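Local coordinates for Ycf54 protein (Thermosynechococcus elongatus, PDB 3HZE) that is of unknown function but probably supports the oxidative cyclase step of chlorophyll synthesis, at residues 6-11 and 65-70; 22-27 and 40-45; 45-50 and 101-106; 51-56 and 93-98. One frame throughout, in Å; residues are numbered along the deposited sequence.

Overall arrangement
The fold is an antiparallel sheet in the strand order 40-44, 65-70, 3-10, 87-92. Contact 1 joins its two inner strands, about 3 Å from the centre of the chain. Contact 2 sets helix 21-34 against the edge strand 40-44; its centre is about 10 Å from that of contact 1. Contact 3 shares Glu45 with contact 2 and ties the loop after that strand to the C-terminal tail. Contact 4 follows about 12 Å from contact 3, centre to centre, where Phe54 and Val96 meet Phe48. Contacts 2 and 4 lie on opposite sides of the chain's centre, about 21 Å apart between centres. No ligand or active site is assigned.

Contact 1 of 4, residues 6-11 and 65-70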
loop_
_atom_site.group_PDB
_atom_site.type_symbol
_atom_site.label_atom_id
_atom_site.label_comp_id
_atom_site.label_asym_id
_atom_site.label_seq_id
_atom_site.Cartn_x
_atom_site.Cartn_y
_atom_site.Cartn_z
ATOM N N TYR A 6 0.519 2.683 5.458
ATOM C CA TYR A 6 0.758 1.731 4.381
ATOM C C TYR A 6 1.474 0.462 4.792
ATOM O O TYR A 6 2.173 0.429 5.802
ATOM C CB TYR A 6 1.602 2.409 3.297
ATOM C CG TYR A 6 3.018 2.703 3.765
ATOM C CD1 TYR A 6 3.999 1.712 3.764
ATOM C CD2 TYR A 6 3.355 3.956 4.278
ATOM C CE1 TYR A 6 5.285 1.965 4.271
ATOM C CE2 TYR A 6 4.629 4.217 4.781
ATOM C CZ TYR A 6 5.586 3.217 4.776
ATOM O OH TYR A 6 6.837 3.481 5.279
ATOM N N ILE A 7 1.287 -0.588 4.000
ATOM C CA ILE A 7 2.026 -1.815 4.211
ATOM C C ILE A 7 2.849 -1.899 2.923
ATOM O O ILE A 7 2.393 -1.476 1.858
ATOM C CB ILE A 7 1.146 -3.079 4.340
ATOM C CG1 ILE A 7 0.180 -3.184 3.163
ATOM C CG2 ILE A 7 0.450 -3.086 5.695
ATOM C CD1 ILE A 7 -0.371 -4.588 2.961
ATOM N N LEU A 8 4.067 -2.408 3.023
ATOM C CA LEU A 8 4.928 -2.525 1.858
ATOM C C LEU A 8 5.428 -3.958 1.739
ATOM O O LEU A 8 5.820 -4.555 2.731
ATOM C CB LEU A 8 6.119 -1.569 2.004
ATOM C CG LEU A 8 7.230 -1.604 0.956
ATOM C CD1 LEU A 8 6.705 -1.077 -0.382
ATOM C CD2 LEU A 8 8.399 -0.740 1.451
ATOM N N ALA A 9 5.399 -4.517 0.534
ATOM C CA ALA A 9 5.884 -5.881 0.326
ATOM C C ALA A 9 6.282 -6.094 -1.125
ATOM O O ALA A 9 5.898 -5.319 -2.010
ATOM C CB ALA A 9 4.806 -6.891 0.719
ATOM N N SER A 10 7.032 -7.162 -1.374
ATOM C CA SER A 10 7.461 -7.471 -2.730
ATOM C C SER A 10 6.230 -7.897 -3.523
ATOM O O SER A 10 5.269 -8.427 -2.955
ATOM C CB SER A 10 8.486 -8.611 -2.715
ATOM O OG SER A 10 7.889 -9.819 -2.277
ATOM N N LYS A 11 6.249 -7.658 -4.829
ATOM C CA LYS A 11 5.129 -8.046 -5.666
ATOM C C LYS A 11 5.068 -9.569 -5.668
ATOM O O LYS A 11 3.999 -10.170 -5.810
ATOM C CB LYS A 11 5.315 -7.514 -7.093
ATOM C CG LYS A 11 5.628 -6.024 -7.135
ATOM C CD LYS A 11 4.887 -5.289 -8.249
ATOM C CE LYS A 11 5.229 -5.822 -9.622
ATOM N NZ LYS A 11 4.623 -4.987 -10.701
ATOM N N ALA A 65 8.554 -3.884 -5.656
ATOM C CA ALA A 65 7.628 -3.926 -4.537
ATOM C C ALA A 65 6.338 -3.183 -4.831
ATOM O O ALA A 65 6.188 -2.546 -5.875
ATOM C CB ALA A 65 8.290 -3.340 -3.306
ATOM N N ALA A 66 5.400 -3.283 -3.901
ATOM C CA ALA A 66 4.128 -2.603 -4.038
ATOM C C ALA A 66 3.654 -2.213 -2.648
ATOM O O ALA A 66 3.964 -2.883 -1.663
ATOM C CB ALA A 66 3.104 -3.511 -4.702
ATOM N N ALA A 67 2.904 -1.124 -2.571
ATOM C CA ALA A 67 2.384 -0.681 -1.300
ATOM C C ALA A 67 0.871 -0.627 -1.348
ATOM O O ALA A 67 0.282 -0.449 -2.410
ATOM C CB ALA A 67 2.928 0.707 -0.964
ATOM N N ILE A 68 0.245 -0.829 -0.197
ATOM C CA ILE A 68 -1.201 -0.678 -0.107
ATOM C C ILE A 68 -1.260 0.518 0.830
ATOM O O ILE A 68 -0.771 0.448 1.955
ATOM C CB ILE A 68 -1.904 -1.888 0.526
ATOM C CG1 ILE A 68 -1.981 -3.038 -0.483
ATOM C CG2 ILE A 68 -3.330 -1.506 0.923
ATOM C CD1 ILE A 68 -0.667 -3.701 -0.796
ATOM N N ILE A 69 -1.815 1.623 0.347
ATOM C CA ILE A 69 -1.889 2.845 1.130
ATOM C C ILE A 69 -3.329 3.200 1.470
ATOM O O ILE A 69 -4.232 2.990 0.657
ATOM C CB ILE A 69 -1.230 4.001 0.345
ATOM C CG1 ILE A 69 0.187 3.587 -0.068
ATOM C CG2 ILE A 69 -1.180 5.267 1.198
ATOM C CD1 ILE A 69 0.880 4.579 -0.984
ATOM N N SER A 70 -3.542 3.735 2.670
ATOM C CA SER A 70 -4.884 4.108 3.101
ATOM C C SER A 70 -4.864 5.171 4.191
ATOM O O SER A 70 -3.923 5.249 4.980
ATOM C CB SER A 70 -5.632 2.878 3.627
ATOM O OG SER A 70 -6.932 3.231 4.088
#
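This is an antiparallel strand pair at the heart of the sheet, with Tyr6 to Ser10 running against Ala65 to Ile69. Two hydrogen-bonded pairs, Ile7 with Ile68 and Ala9 with Ala66, give four backbone bonds. Ala66 N reaches Ala9 O at 2.8 Å, and Ile68 N reaches Ile7 O at 3.0 Å. Tyr6, Leu8 and Ser10 face Ile69, Ala67 and Ala65 as non-hydrogen-bonded pairs.

Ile7 and Ile68 lie side by side on one face and point the same way. Ile7 CG1 sits 3.6 Å from Ile68 CB, placed there by a chi1 of 52° that puts it between the backbone N and the carbonyl carbon. Their terminal CD1 atoms are 3.9 Å apart. Leu79 of helix 73-83 touches both side chains, and Leu14 of helix 13-16 touches Ala9, Ala66 and Ile68.

The other face carries Tyr6, Leu8, Ala67 and Ile69. Tyr6 meets Ile69 through its CB, 3.8 Å from Ile69 CG1. The ring leads away from strand 65-70 to meet Phe48, and Tyr6 OH is hydrogen-bonded to Gln57. Leu8 CD1 spans two alanines, 4.0 Å from Ala65 CB and 4.2 Å from Ala67 CB.

Ser10 turns away, and its OG caps Phe13 N beyond the strand. Lys11 lays its CG 3.7 Å from Ala65 C. Between the strands the polar groups are backbone N-H and C=O, four pairs of them bonded to each other, while the side chains that pair across the strands meet through hydrocarbon. The pair can therefore lie buried, mainly under helices on the Ile7 face and mainly under loop residues on the Tyr6 face.

Contact 2 of 4, residues 22-27 and 40-45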
loop_
_atom_site.group_PDB
_atom_site.type_symbol
_atom_site.label_atom_id
_atom_site.label_comp_id
_atom_site.label_asym_id
_atom_site.label_seq_id
_atom_site.Cartn_x
_atom_site.Cartn_y
_atom_site.Cartn_z
ATOM N N GLU A 22 -9.143 -9.928 -4.101
ATOM C CA GLU A 22 -10.481 -10.074 -3.545
ATOM C C GLU A 22 -10.684 -9.204 -2.308
ATOM O O GLU A 22 -11.782 -8.722 -2.070
ATOM C CB GLU A 22 -10.764 -11.560 -3.244
ATOM C CG GLU A 22 -12.119 -11.812 -2.578
ATOM C CD GLU A 22 -12.829 -13.074 -3.077
ATOM O OE1 GLU A 22 -13.902 -13.419 -2.524
ATOM O OE2 GLU A 22 -12.331 -13.715 -4.030
ATOM N N VAL A 23 -9.631 -9.006 -1.519
ATOM C CA VAL A 23 -9.745 -8.150 -0.343
ATOM C C VAL A 23 -10.142 -6.758 -0.854
ATOM O O VAL A 23 -11.049 -6.120 -0.318
ATOM C CB VAL A 23 -8.400 -8.061 0.442
ATOM C CG1 VAL A 23 -8.469 -6.942 1.485
ATOM C CG2 VAL A 23 -8.126 -9.399 1.148
ATOM N N PHE A 24 -9.475 -6.300 -1.909
ATOM C CA PHE A 24 -9.795 -4.992 -2.476
ATOM C C PHE A 24 -11.216 -4.925 -3.031
ATOM O O PHE A 24 -11.967 -4.014 -2.700
ATOM C CB PHE A 24 -8.824 -4.626 -3.598
ATOM C CG PHE A 24 -7.606 -3.872 -3.127
ATOM C CD1 PHE A 24 -6.500 -4.544 -2.626
ATOM C CD2 PHE A 24 -7.573 -2.483 -3.188
ATOM C CE1 PHE A 24 -5.367 -3.837 -2.192
ATOM C CE2 PHE A 24 -6.456 -1.765 -2.759
ATOM C CZ PHE A 24 -5.354 -2.440 -2.261
ATOM N N ARG A 25 -11.579 -5.878 -3.885
ATOM C CA ARG A 25 -12.904 -5.888 -4.492
ATOM C C ARG A 25 -14.056 -6.018 -3.489
ATOM O O ARG A 25 -15.093 -5.366 -3.650
ATOM C CB ARG A 25 -12.981 -6.979 -5.570
ATOM C CG ARG A 25 -12.101 -6.658 -6.790
ATOM C CD ARG A 25 -12.580 -7.363 -8.051
ATOM N NE ARG A 25 -12.501 -8.816 -7.926
ATOM C CZ ARG A 25 -11.379 -9.521 -8.028
ATOM N NH1 ARG A 25 -10.224 -8.909 -8.265
ATOM N NH2 ARG A 25 -11.409 -10.839 -7.876
ATOM N N GLU A 26 -13.889 -6.846 -2.460
ATOM C CA GLU A 26 -14.944 -6.980 -1.457
ATOM C C GLU A 26 -15.066 -5.668 -0.691
ATOM O O GLU A 26 -16.171 -5.218 -0.392
ATOM C CB GLU A 26 -14.641 -8.127 -0.467
ATOM C CG GLU A 26 -14.773 -9.526 -1.067
ATOM C CD GLU A 26 -14.469 -10.650 -0.072
ATOM O OE1 GLU A 26 -14.256 -11.796 -0.529
ATOM O OE2 GLU A 26 -14.454 -10.407 1.156
ATOM N N ARG A 27 -13.933 -5.046 -0.371
ATOM C CA ARG A 27 -13.970 -3.781 0.371
ATOM C C ARG A 27 -14.559 -2.660 -0.475
ATOM O O ARG A 27 -15.296 -1.811 0.035
ATOM C CB ARG A 27 -12.573 -3.384 0.853
ATOM C CG ARG A 27 -12.600 -2.326 1.955
ATOM C CD ARG A 27 -11.208 -2.077 2.504
ATOM N NE ARG A 27 -11.166 -1.019 3.514
ATOM C CZ ARG A 27 -11.503 -1.169 4.793
ATOM N NH1 ARG A 27 -11.923 -2.343 5.250
ATOM N NH2 ARG A 27 -11.390 -0.144 5.627
ATOM N N PHE A 40 -8.571 3.556 0.265
ATOM C CA PHE A 40 -7.498 2.567 0.287
ATOM C C PHE A 40 -7.142 2.341 -1.174
ATOM O O PHE A 40 -8.030 2.302 -2.030
ATOM C CB PHE A 40 -7.961 1.260 0.938
ATOM C CG PHE A 40 -9.251 0.726 0.384
ATOM C CD1 PHE A 40 -10.477 1.252 0.796
ATOM C CD2 PHE A 40 -9.244 -0.297 -0.560
ATOM C CE1 PHE A 40 -11.674 0.760 0.268
ATOM C CE2 PHE A 40 -10.431 -0.790 -1.089
ATOM C CZ PHE A 40 -11.643 -0.263 -0.677
ATOM N N TRP A 41 -5.850 2.178 -1.452
ATOM C CA TRP A 41 -5.378 2.036 -2.827
ATOM C C TRP A 41 -4.143 1.157 -3.006
ATOM O O TRP A 41 -3.255 1.127 -2.145
ATOM C CB TRP A 41 -5.025 3.419 -3.379
ATOM C CG TRP A 41 -6.063 4.465 -3.148
ATOM C CD1 TRP A 41 -7.143 4.723 -3.929
ATOM C CD2 TRP A 41 -6.116 5.407 -2.060
ATOM N NE1 TRP A 41 -7.870 5.765 -3.406
ATOM C CE2 TRP A 41 -7.262 6.205 -2.261
ATOM C CE3 TRP A 41 -5.307 5.651 -0.942
ATOM C CZ2 TRP A 41 -7.622 7.240 -1.382
ATOM C CZ3 TRP A 41 -5.663 6.677 -0.066
ATOM C CH2 TRP A 41 -6.814 7.460 -0.294
ATOM N N LEU A 42 -4.090 0.480 -4.155
ATOM C CA LEU A 42 -2.972 -0.383 -4.535
ATOM C C LEU A 42 -1.979 0.524 -5.266
ATOM O O LEU A 42 -2.341 1.179 -6.242
ATOM C CB LEU A 42 -3.444 -1.454 -5.520
ATOM C CG LEU A 42 -2.846 -2.863 -5.541
ATOM C CD1 LEU A 42 -2.890 -3.355 -6.973
ATOM C CD2 LEU A 42 -1.428 -2.900 -5.010
ATOM N N VAL A 43 -0.732 0.545 -4.818
ATOM C CA VAL A 43 0.270 1.381 -5.460
ATOM C C VAL A 43 1.535 0.584 -5.754
ATOM O O VAL A 43 2.402 0.441 -4.893
ATOM C CB VAL A 43 0.645 2.592 -4.569
ATOM C CG1 VAL A 43 1.570 3.535 -5.339
ATOM C CG2 VAL A 43 -0.626 3.326 -4.118
ATOM N N PRO A 44 1.641 0.025 -6.970
ATOM C CA PRO A 44 2.834 -0.751 -7.324
ATOM C C PRO A 44 4.024 0.184 -7.496
ATOM O O PRO A 44 3.854 1.340 -7.890
ATOM C CB PRO A 44 2.433 -1.433 -8.633
ATOM C CG PRO A 44 1.496 -0.452 -9.255
ATOM C CD PRO A 44 0.670 0.061 -8.081
ATOM N N GLU A 45 5.218 -0.311 -7.184
ATOM C CA GLU A 45 6.443 0.487 -7.312
ATOM C C GLU A 45 6.180 1.924 -6.858
ATOM O O GLU A 45 6.326 2.876 -7.640
ATOM C CB GLU A 45 6.911 0.451 -8.771
ATOM C CG GLU A 45 7.162 -0.968 -9.267
ATOM C CD GLU A 45 7.556 -1.026 -10.724
ATOM O OE1 GLU A 45 8.583 -0.416 -11.093
ATOM O OE2 GLU A 45 6.844 -1.687 -11.503
#
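Arg27 lays its aliphatic chain over one face of the Phe40 ring. Its CD stands over the ring centre, 3.6 Å from the centroid and 10° off the normal, a CH-pi contact. CG and CB follow toward the ring tip, with Arg27 CG 3.5 Å from Phe40 CZ. The chain is extended from CG to NE, so its methylenes can lie on the ring in succession. The guanidinium has passed beyond the centre, and its plane is turned 73° from that of the ring. Its cation-pi attraction to Phe40 is long and at most weak; Phe75 is a further cation-pi partner.

Phe24 comes to the edge of the same ring, its CD2 lying 3.8 Å from Phe40 CD2. The two rings meet obliquely, with planes at 49°. Phe24 also reaches the strand backbone, where its CE2 is 3.5 Å from Leu42 N. Its CZ touches Leu42 CB at 3.9 Å.

These contacts seat helix 21-34 against edge strand 40-44 of the antiparallel sheet, the helix running roughly opposite to the strand. Replacing Phe40 by an alanine would probably open a gap between helix and strand, with Arg27 CD losing the face beneath it and Phe24 CD2 its neighbour at the ring edge.

Further out, Tyr31 of the same helix meets the Phe40 ring edge-to-face. Phe24 also packs on Ile68 of strand 65-70, the next strand of the sheet.

Contact 3 of 4, residues 45-50 and 101-106; sequences EPAFLE and ASLASV
Glu45 to Ala47 and Ala101 to Leu103 are joined by a single backbone bridge, Pro46 with Ser102, flanked by two hydrogen bonds. Leu103 N gives to Glu45 O at 2.8 Å. Ala47 N gives to Ala101 O at 3.0 Å, nearly straight at 177°, with the N above the plane of the Ala101 carbonyl. The bridge holds the C-terminal tail to the loop that leaves strand 40-44. From the bridge residue Ser102 the tail makes an ST turn, in which Ser102 OG accepts from Ala104 N; the same OG is also hydrogen-bonded to Pro44 O.

Ala47 CB packs on Ala101 CB at 3.6 Å. Leu103 CD2 lies near Ala47 CB, and its CD1 is 4.0 Å from Glu50 CG, the two side chains crossing at a slant. The polar end of Glu50 pairs instead with Lys58.

Glu45 extends beyond CG over Ala104, with OE2 3.7 Å from Ala104 CA. That OE2 also takes a bond from water 1 at 2.7 Å, and the water accepts from Ser105 N. An alanine in place of Glu45 would probably leave water 1 and Ser105 N without this carboxylate link to the loop.

Ala101 O has a second donor in water 2, at 2.8 Å, which in turn accepts from Phe48 N at 3.1 Å.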
loop_
_atom_site.group_PDB
_atom_site.type_symbol
_atom_site.label_atom_id
_atom_site.label_comp_id
_atom_site.label_asym_id
_atom_site.label_seq_id
_atom_site.Cartn_x
_atom_site.Cartn_y
_atom_site.Cartn_z
ATOM N N GLU A 45 5.218 -0.311 -7.184
ATOM C CA GLU A 45 6.443 0.487 -7.312
ATOM C C GLU A 45 6.180 1.924 -6.858
ATOM O O GLU A 45 6.326 2.876 -7.640
ATOM C CB GLU A 45 6.911 0.451 -8.771
ATOM C CG GLU A 45 7.162 -0.968 -9.267
ATOM C CD GLU A 45 7.556 -1.026 -10.724
ATOM O OE1 GLU A 45 8.583 -0.416 -11.093
ATOM O OE2 GLU A 45 6.844 -1.687 -11.503
ATOM N N PRO A 46 5.794 2.096 -5.578
ATOM C CA PRO A 46 5.488 3.394 -4.967
ATOM C C PRO A 46 6.627 4.405 -5.039
ATOM O O PRO A 46 7.765 4.100 -4.692
ATOM C CB PRO A 46 5.106 3.020 -3.534
ATOM C CG PRO A 46 5.919 1.810 -3.273
ATOM C CD PRO A 46 5.771 1.031 -4.559
ATOM N N ALA A 47 6.308 5.610 -5.504
ATOM C CA ALA A 47 7.306 6.665 -5.633
ATOM C C ALA A 47 7.882 7.095 -4.290
ATOM O O ALA A 47 9.069 7.403 -4.195
ATOM C CB ALA A 47 6.704 7.875 -6.348
ATOM N N PHE A 48 7.053 7.109 -3.248
ATOM C CA PHE A 48 7.532 7.540 -1.937
ATOM C C PHE A 48 8.715 6.725 -1.420
ATOM O O PHE A 48 9.591 7.252 -0.736
ATOM C CB PHE A 48 6.377 7.543 -0.914
ATOM C CG PHE A 48 6.013 6.179 -0.362
ATOM C CD1 PHE A 48 6.768 5.593 0.656
ATOM C CD2 PHE A 48 4.893 5.495 -0.841
ATOM C CE1 PHE A 48 6.411 4.347 1.191
ATOM C CE2 PHE A 48 4.526 4.247 -0.315
ATOM C CZ PHE A 48 5.286 3.673 0.704
ATOM N N LEU A 49 8.746 5.443 -1.760
ATOM C CA LEU A 49 9.808 4.560 -1.304
ATOM C C LEU A 49 11.210 4.993 -1.743
ATOM O O LEU A 49 12.211 4.519 -1.201
ATOM C CB LEU A 49 9.527 3.139 -1.784
ATOM C CG LEU A 49 10.481 2.023 -1.349
ATOM C CD1 LEU A 49 10.536 1.937 0.174
ATOM C CD2 LEU A 49 9.991 0.705 -1.956
ATOM N N GLU A 50 11.284 5.900 -2.714
ATOM C CA GLU A 50 12.576 6.377 -3.212
ATOM C C GLU A 50 13.090 7.592 -2.448
ATOM O O GLU A 50 14.238 7.995 -2.620
ATOM C CB GLU A 50 12.484 6.720 -4.706
ATOM C CG GLU A 50 12.056 5.561 -5.592
ATOM C CD GLU A 50 12.916 4.323 -5.397
ATOM O OE1 GLU A 50 14.141 4.399 -5.632
ATOM O OE2 GLU A 50 12.368 3.267 -5.010
ATOM N N ALA A 101 1.566 8.273 -5.972
ATOM C CA ALA A 101 2.335 8.149 -7.204
ATOM C C ALA A 101 2.950 6.761 -7.332
ATOM O O ALA A 101 3.516 6.234 -6.372
ATOM C CB ALA A 101 3.443 9.207 -7.242
ATOM N N SER A 102 2.834 6.190 -8.529
ATOM C CA SER A 102 3.392 4.876 -8.846
ATOM C C SER A 102 4.415 5.047 -9.961
ATOM O O SER A 102 4.185 5.805 -10.903
ATOM C CB SER A 102 2.289 3.920 -9.326
ATOM O OG SER A 102 2.837 2.808 -10.025
ATOM N N LEU A 103 5.541 4.343 -9.869
ATOM C CA LEU A 103 6.563 4.437 -10.913
ATOM C C LEU A 103 6.478 3.264 -11.882
ATOM O O LEU A 103 7.411 3.015 -12.659
ATOM C CB LEU A 103 7.956 4.487 -10.290
ATOM C CG LEU A 103 8.160 5.626 -9.292
ATOM C CD1 LEU A 103 9.557 5.542 -8.696
ATOM C CD2 LEU A 103 7.955 6.965 -9.998
ATOM N N ALA A 104 5.355 2.552 -11.844
ATOM C CA ALA A 104 5.149 1.410 -12.729
ATOM C C ALA A 104 5.177 1.893 -14.173
ATOM O O ALA A 104 4.713 2.995 -14.470
ATOM C CB ALA A 104 3.823 0.737 -12.419
ATOM N N SER A 105 5.721 1.065 -15.062
ATOM C CA SER A 105 5.840 1.422 -16.470
ATOM C C SER A 105 5.075 0.505 -17.423
ATOM O O SER A 105 5.060 0.738 -18.625
ATOM C CB SER A 105 7.320 1.450 -16.866
ATOM O OG SER A 105 7.941 0.201 -16.610
ATOM N N VAL A 106 4.439 -0.533 -16.896
ATOM C CA VAL A 106 3.684 -1.440 -17.743
ATOM C C VAL A 106 2.326 -1.748 -17.126
ATOM O O VAL A 106 2.189 -1.813 -15.907
ATOM C CB VAL A 106 4.447 -2.759 -17.968
ATOM C CG1 VAL A 106 4.614 -3.488 -16.656
ATOM C CG2 VAL A 106 3.702 -3.628 -18.971
HETATM O O HOH W 1 6.403 -1.521 -14.183
HETATM O O HOH W 2 3.994 7.091 -3.779
#

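Contact 4 of 4, residues 51-56 and 93-98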
loop_
_atom_site.group_PDB
_atom_site.type_symbol
_atom_site.label_atom_id
_atom_site.label_comp_id
_atom_site.label_asym_id
_atom_site.label_seq_id
_atom_site.Cartn_x
_atom_site.Cartn_y
_atom_site.Cartn_z
ATOM N N GLN A 51 12.241 8.182 -1.615
ATOM C CA GLN A 51 12.639 9.347 -0.835
ATOM C C GLN A 51 13.578 8.919 0.292
ATOM O O GLN A 51 13.505 7.790 0.784
ATOM C CB GLN A 51 11.408 10.057 -0.254
ATOM C CG GLN A 51 10.492 10.687 -1.296
ATOM C CD GLN A 51 9.459 11.620 -0.682
ATOM O OE1 GLN A 51 8.517 12.046 -1.348
ATOM N NE2 GLN A 51 9.640 11.948 0.595
ATOM N N PRO A 52 14.471 9.824 0.716
ATOM C CA PRO A 52 15.440 9.561 1.782
ATOM C C PRO A 52 14.881 8.984 3.079
ATOM O O PRO A 52 15.450 8.049 3.638
ATOM C CB PRO A 52 16.094 10.926 1.991
ATOM C CG PRO A 52 16.080 11.506 0.609
ATOM C CD PRO A 52 14.677 11.171 0.150
ATOM N N GLN A 53 13.768 9.527 3.556
ATOM C CA GLN A 53 13.179 9.053 4.806
ATOM C C GLN A 53 12.724 7.591 4.795
ATOM O O GLN A 53 12.384 7.033 5.839
ATOM C CB GLN A 53 12.008 9.959 5.217
ATOM C CG GLN A 53 10.990 10.244 4.117
ATOM C CD GLN A 53 11.221 11.575 3.403
ATOM O OE1 GLN A 53 12.281 11.813 2.819
ATOM N NE2 GLN A 53 10.216 12.447 3.446
ATOM N N PHE A 54 12.738 6.963 3.624
ATOM C CA PHE A 54 12.308 5.572 3.516
ATOM C C PHE A 54 13.453 4.651 3.099
ATOM O O PHE A 54 13.226 3.507 2.717
ATOM C CB PHE A 54 11.160 5.478 2.510
ATOM C CG PHE A 54 9.984 6.350 2.858
ATOM C CD1 PHE A 54 9.134 6.011 3.905
ATOM C CD2 PHE A 54 9.747 7.531 2.167
ATOM C CE1 PHE A 54 8.064 6.838 4.260
ATOM C CE2 PHE A 54 8.679 8.367 2.511
ATOM C CZ PHE A 54 7.837 8.019 3.560
ATOM N N ALA A 55 14.679 5.158 3.192
ATOM C CA ALA A 55 15.870 4.403 2.808
ATOM C C ALA A 55 16.006 3.021 3.446
ATOM O O ALA A 55 16.438 2.068 2.795
ATOM C CB ALA A 55 17.120 5.232 3.107
ATOM N N GLU A 56 15.647 2.912 4.718
ATOM C CA GLU A 56 15.767 1.645 5.424
ATOM C C GLU A 56 14.785 0.604 4.891
ATOM O O GLU A 56 15.158 -0.541 4.626
ATOM C CB GLU A 56 15.546 1.869 6.924
ATOM C CG GLU A 56 16.283 0.888 7.821
ATOM C CD GLU A 56 15.812 -0.539 7.642
ATOM O OE1 GLU A 56 14.613 -0.799 7.886
ATOM O OE2 GLU A 56 16.637 -1.397 7.260
ATOM N N SER A 93 1.182 14.356 4.010
ATOM C CA SER A 93 1.115 15.028 2.718
ATOM C C SER A 93 2.281 15.998 2.573
ATOM O O SER A 93 2.744 16.261 1.464
ATOM C CB SER A 93 -0.198 15.807 2.590
ATOM O OG SER A 93 -1.315 14.959 2.788
ATOM N N GLU A 94 2.750 16.542 3.693
ATOM C CA GLU A 94 3.867 17.477 3.643
ATOM C C GLU A 94 5.192 16.757 3.430
ATOM O O GLU A 94 6.179 17.375 3.031
ATOM C CB GLU A 94 3.938 18.339 4.915
ATOM C CG GLU A 94 3.073 17.893 6.086
ATOM C CD GLU A 94 1.581 18.046 5.829
ATOM O OE1 GLU A 94 1.162 19.090 5.280
ATOM O OE2 GLU A 94 0.824 17.122 6.189
ATOM N N GLU A 95 5.213 15.449 3.686
ATOM C CA GLU A 95 6.432 14.659 3.504
ATOM C C GLU A 95 6.533 14.055 2.098
ATOM O O GLU A 95 7.629 13.831 1.591
ATOM C CB GLU A 95 6.506 13.542 4.553
ATOM C CG GLU A 95 6.885 14.017 5.951
ATOM C CD GLU A 95 6.773 12.924 7.004
ATOM O OE1 GLU A 95 7.348 13.092 8.102
ATOM O OE2 GLU A 95 6.103 11.901 6.747
ATOM N N VAL A 96 5.386 13.801 1.475
ATOM C CA VAL A 96 5.338 13.215 0.137
ATOM C C VAL A 96 4.315 13.992 -0.691
ATOM O O VAL A 96 3.119 13.919 -0.424
ATOM C CB VAL A 96 4.912 11.726 0.209
ATOM C CG1 VAL A 96 4.953 11.093 -1.177
ATOM C CG2 VAL A 96 5.821 10.974 1.166
ATOM N N PRO A 97 4.774 14.732 -1.717
ATOM C CA PRO A 97 3.925 15.544 -2.602
ATOM C C PRO A 97 2.778 14.825 -3.313
ATOM O O PRO A 97 1.655 15.337 -3.377
ATOM C CB PRO A 97 4.927 16.147 -3.581
ATOM C CG PRO A 97 5.976 15.097 -3.669
ATOM C CD PRO A 97 6.155 14.693 -2.225
ATOM N N ASN A 98 3.067 13.654 -3.866
ATOM C CA ASN A 98 2.057 12.854 -4.554
ATOM C C ASN A 98 2.064 11.496 -3.857
ATOM O O ASN A 98 2.730 10.560 -4.297
ATOM C CB ASN A 98 2.407 12.708 -6.044
ATOM C CG ASN A 98 2.400 14.041 -6.779
ATOM O OD1 ASN A 98 3.450 14.651 -7.002
ATOM N ND2 ASN A 98 1.211 14.504 -7.151
#
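Gln51 points its side-chain amide at the backbone carbonyl of Glu95 and the side chain of Val96, joining the turn before helix 55-60 to the loop after strand 87-92. Gln51 NE2 gives a nearly straight hydrogen bond to Glu95 O, 2.9 Å long with 169° at the hydrogen. The acceptor lies in the amide plane, while the donor is tilted 27° from the plane of the Glu95 carbonyl. The chain is extended beyond CG, which carries the amide to the loop. Gln51 OE1 then comes tip to tip with Pro97, 3.7 Å from Pro97 CD, and is as far from Val96 CG1.

Phe54, at the N-cap position of the helix, turns its ring edge to Val96. Its CE2 is 4.1 Å from Val96 CG2, and Gln51 CB also lies at the ring edge, in plane. Phe48 meets the Phe54 ring edge-to-face, and Tyr6 touches it from strand 3-10. The apolar group thus lies beside the polar link.

Gln53 is bent at chi2 and crosses Glu95 obliquely, with amide and carboxylate planes 80° apart. Which end of the Gln53 amide is nitrogen is doubtful, since its NE2 faces Gln51 NE2, another donor. Glu95 OE2 accepts a hydrogen bond from Thr92 N.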